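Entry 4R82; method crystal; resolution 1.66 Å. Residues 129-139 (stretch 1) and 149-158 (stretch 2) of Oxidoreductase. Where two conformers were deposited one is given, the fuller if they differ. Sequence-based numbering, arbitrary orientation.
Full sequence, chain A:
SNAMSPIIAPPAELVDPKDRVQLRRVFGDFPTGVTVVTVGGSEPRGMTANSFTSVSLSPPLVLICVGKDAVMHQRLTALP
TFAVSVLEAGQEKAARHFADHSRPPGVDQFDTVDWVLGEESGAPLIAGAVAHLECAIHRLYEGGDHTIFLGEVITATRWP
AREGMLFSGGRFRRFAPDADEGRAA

Stretch 1 129-139: AVAHLECAIHR
Stretch 2 149-158: FLGEVITATR

Two β-bulges, one on each strand, interrupt an otherwise regular antiparallel pairing of strand 131-139 with strand 149-158, whose axes cross at 133°. At the first, Ile 154 is the extra residue (phi/psi -91/-42): Glu 134 O accepts a hydrogen bond from Ile 154 N at 2.7 Å, and the hydrogen bond from Thr 155 N to Glu 134 O is weak at 3.4 Å. At the second, His 138 (-110/-43) is inserted, and Leu 150 O receives both His 138 N (2.7 Å) and Arg 139 N (3.2 Å). The remaining residues of both strands are extended.

Between the bulges, Ala 136 and Glu 152 form a reciprocal pair, with N to O distances of 2.8 Å from Ala 136 N to Glu 152 O and from Glu 152 N to Ala 136 O. Outside them, His 132 and Thr 157 pair likewise (His 132 N to Thr 157 O and Thr 157 N to His 132 O, both 2.9 Å), Glu 134 N reaches Thr 155 O at 2.9 Å, and Leu 150 N reaches Arg 139 O at 2.9 Å. Non-hydrogen-bonded pairs alternate with these: Ala 131 with Arg 158, Leu 133 with Ala 156, Cys 135 with Val 153, and Ile 137 with Gly 151.

The side chains of the non-hydrogen-bonded pairs share one face. There Leu 133 (m, chi2 86°) packs its CD2 4.1 Å from Val 153 CG2 (Val 153, t) and its CG 4.2 Å from Ala 156 CB. Gly 151 lacks a side chain; an ideal CB would lie a tight 3.1 Å from Cys 135 CB.

The bulged side chains also contribute. Ile 154 (m, m) points toward the partner strand, bringing CD1 3.8 Å from Ala 136 CB. His 138 (chi1 -99°, chi2 33°) receives Glu 152 CB over its ring face, 3.7 Å from the centroid; extended Glu 152 (t, t) places OE1 2.5 Å from His 138 NE2.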

# COMPACT_ATOMS: atom_id res chain seq x y z
N ALA A 129 13.28 -1.78 -13.66
CA ALA A 129 12.06 -1.56 -12.89
C ALA A 129 10.81 -1.50 -13.78
O ALA A 129 10.89 -1.17 -14.97
CB ALA A 129 12.19 -0.28 -12.09
N VAL A 130 9.65 -1.79 -13.19
CA VAL A 130 8.39 -1.67 -13.90
C VAL A 130 8.12 -0.20 -14.20
O VAL A 130 7.62 0.17 -15.27
CB VAL A 130 7.22 -2.26 -13.08
CG1 VAL A 130 5.94 -2.26 -13.88
CG2 VAL A 130 7.55 -3.67 -12.66
N ALA A 131 8.48 0.64 -13.23
CA ALA A 131 8.25 2.08 -13.37
C ALA A 131 9.18 2.87 -12.49
O ALA A 131 9.65 2.37 -11.47
CB ALA A 131 6.82 2.41 -13.01
N HIS A 132 9.41 4.12 -12.89
CA HIS A 132 10.14 5.10 -12.07
C HIS A 132 9.23 6.28 -11.83
O HIS A 132 8.58 6.77 -12.77
CB HIS A 132 11.38 5.61 -12.82
CG HIS A 132 12.43 4.58 -13.07
ND1 HIS A 132 13.30 4.65 -14.14
CD2 HIS A 132 12.78 3.47 -12.38
CE1 HIS A 132 14.13 3.62 -14.10
NE2 HIS A 132 13.83 2.89 -13.04
N LEU A 133 9.18 6.76 -10.59
CA LEU A 133 8.43 7.98 -10.29
C LEU A 133 9.39 8.91 -9.57
O LEU A 133 10.08 8.49 -8.65
CB LEU A 133 7.24 7.70 -9.37
CG LEU A 133 6.13 6.75 -9.83
CD1 LEU A 133 6.48 5.30 -9.50
CD2 LEU A 133 4.78 7.15 -9.22
N GLU A 134 9.46 10.15 -10.01
CA GLU A 134 10.25 11.15 -9.29
C GLU A 134 9.29 12.13 -8.64
O GLU A 134 8.38 12.66 -9.31
CB GLU A 134 11.22 11.84 -10.24
CG GLU A 134 12.28 10.86 -10.76
CD GLU A 134 13.21 11.48 -11.78
OE1 GLU A 134 14.15 12.19 -11.37
OE2 GLU A 134 13.02 11.22 -12.99
N CYS A 135 9.48 12.36 -7.35
CA CYS A 135 8.47 13.04 -6.54
C CYS A 135 9.06 14.17 -5.74
O CYS A 135 10.18 14.07 -5.26
CB CYS A 135 7.86 12.06 -5.55
SG CYS A 135 7.17 10.59 -6.33
N ALA A 136 8.29 15.24 -5.58
CA ALA A 136 8.70 16.35 -4.74
C ALA A 136 8.04 16.17 -3.39
O ALA A 136 6.83 15.93 -3.31
CB ALA A 136 8.27 17.67 -5.36
N ILE A 137 8.81 16.29 -2.31
CA ILE A 137 8.23 16.13 -0.98
C ILE A 137 7.28 17.29 -0.69
O ILE A 137 7.65 18.46 -0.81
CB ILE A 137 9.32 16.00 0.09
CG1 ILE A 137 10.04 14.67 -0.10
CG2 ILE A 137 8.68 16.04 1.46
CD1 ILE A 137 11.28 14.51 0.70
N HIS A 138 6.06 16.94 -0.34
CA HIS A 138 5.03 17.94 -0.12
C HIS A 138 4.66 18.07 1.35
O HIS A 138 4.54 19.18 1.86
CB HIS A 138 3.80 17.68 -0.99
CG HIS A 138 3.77 18.51 -2.24
ND1 HIS A 138 4.91 18.88 -2.92
CD2 HIS A 138 2.73 19.04 -2.93
CE1 HIS A 138 4.58 19.60 -3.97
NE2 HIS A 138 3.26 19.71 -4.00
N ARG A 139 4.51 16.94 2.04
CA ARG A 139 4.21 16.97 3.47
C ARG A 139 4.95 15.85 4.20
O ARG A 139 5.23 14.80 3.62
CB ARG A 139 2.71 16.78 3.72
CG ARG A 139 1.81 17.86 3.15
CD ARG A 139 1.84 19.13 3.96
NE ARG A 139 0.85 20.09 3.46
CZ ARG A 139 1.04 20.87 2.40
NH1 ARG A 139 2.17 20.82 1.72
NH2 ARG A 139 0.08 21.70 2.02
N PHE A 149 5.77 10.25 4.30
CA PHE A 149 6.23 11.29 3.37
C PHE A 149 5.28 11.31 2.19
O PHE A 149 5.18 10.32 1.46
CB PHE A 149 7.65 10.99 2.87
CG PHE A 149 8.71 11.10 3.94
CD1 PHE A 149 9.02 10.00 4.73
CD2 PHE A 149 9.39 12.29 4.14
CE1 PHE A 149 10.00 10.10 5.72
CE2 PHE A 149 10.36 12.39 5.13
CZ PHE A 149 10.67 11.30 5.92
N LEU A 150 4.61 12.44 2.00
CA LEU A 150 3.67 12.61 0.90
C LEU A 150 4.40 13.38 -0.19
O LEU A 150 4.90 14.49 0.05
CB LEU A 150 2.46 13.41 1.39
CG LEU A 150 1.28 13.61 0.43
CD1 LEU A 150 0.59 12.30 0.14
CD2 LEU A 150 0.28 14.61 1.02
N GLY A 151 4.49 12.79 -1.38
CA GLY A 151 5.19 13.42 -2.47
C GLY A 151 4.30 13.68 -3.66
O GLY A 151 3.37 12.91 -3.92
N GLU A 152 4.57 14.76 -4.38
CA GLU A 152 3.85 15.04 -5.62
C GLU A 152 4.67 14.48 -6.78
O GLU A 152 5.88 14.73 -6.87
CB GLU A 152 3.59 16.54 -5.79
CG GLU A 152 2.87 16.85 -7.11
CD GLU A 152 2.43 18.28 -7.23
OE1 GLU A 152 2.50 19.02 -6.23
OE2 GLU A 152 2.00 18.67 -8.34
N VAL A 153 4.02 13.72 -7.66
CA VAL A 153 4.70 13.09 -8.79
C VAL A 153 5.05 14.16 -9.82
O VAL A 153 4.16 14.84 -10.33
CB VAL A 153 3.81 12.03 -9.46
CG1 VAL A 153 4.54 11.38 -10.63
CG2 VAL A 153 3.39 10.97 -8.43
N ILE A 154 6.36 14.33 -10.07
CA ILE A 154 6.84 15.33 -11.02
C ILE A 154 6.95 14.71 -12.41
O ILE A 154 6.59 15.33 -13.42
CB ILE A 154 8.22 15.87 -10.62
CG1 ILE A 154 8.17 16.45 -9.21
CG2 ILE A 154 8.71 16.92 -11.63
CD1 ILE A 154 7.02 17.40 -8.99
N THR A 155 7.47 13.50 -12.45
CA THR A 155 7.53 12.79 -13.72
C THR A 155 7.51 11.31 -13.42
O THR A 155 7.79 10.89 -12.30
CB THR A 155 8.80 13.16 -14.53
OG1 THR A 155 8.69 12.61 -15.86
CG2 THR A 155 10.03 12.62 -13.87
N ALA A 156 7.13 10.52 -14.42
CA ALA A 156 7.19 9.08 -14.26
C ALA A 156 7.43 8.45 -15.61
O ALA A 156 7.10 9.04 -16.64
CB ALA A 156 5.91 8.55 -13.61
N THR A 157 8.02 7.26 -15.60
CA THR A 157 8.25 6.51 -16.83
C THR A 157 7.90 5.07 -16.52
O THR A 157 8.14 4.61 -15.40
CB THR A 157 9.72 6.60 -17.28
OG1 THR A 157 10.02 7.94 -17.68
CG2 THR A 157 9.97 5.67 -18.47
N ARG A 158 7.32 4.36 -17.48
CA ARG A 158 6.97 2.96 -17.23
C ARG A 158 7.34 2.07 -18.42
O ARG A 158 7.47 2.55 -19.54
CB ARG A 158 5.49 2.83 -16.87
CG ARG A 158 4.53 3.23 -17.97
CD ARG A 158 3.08 3.26 -17.46
NE ARG A 158 2.61 1.93 -17.10
CZ ARG A 158 1.96 1.11 -17.92
NH1 ARG A 158 1.69 1.48 -19.17
NH2 ARG A 158 1.58 -0.08 -17.49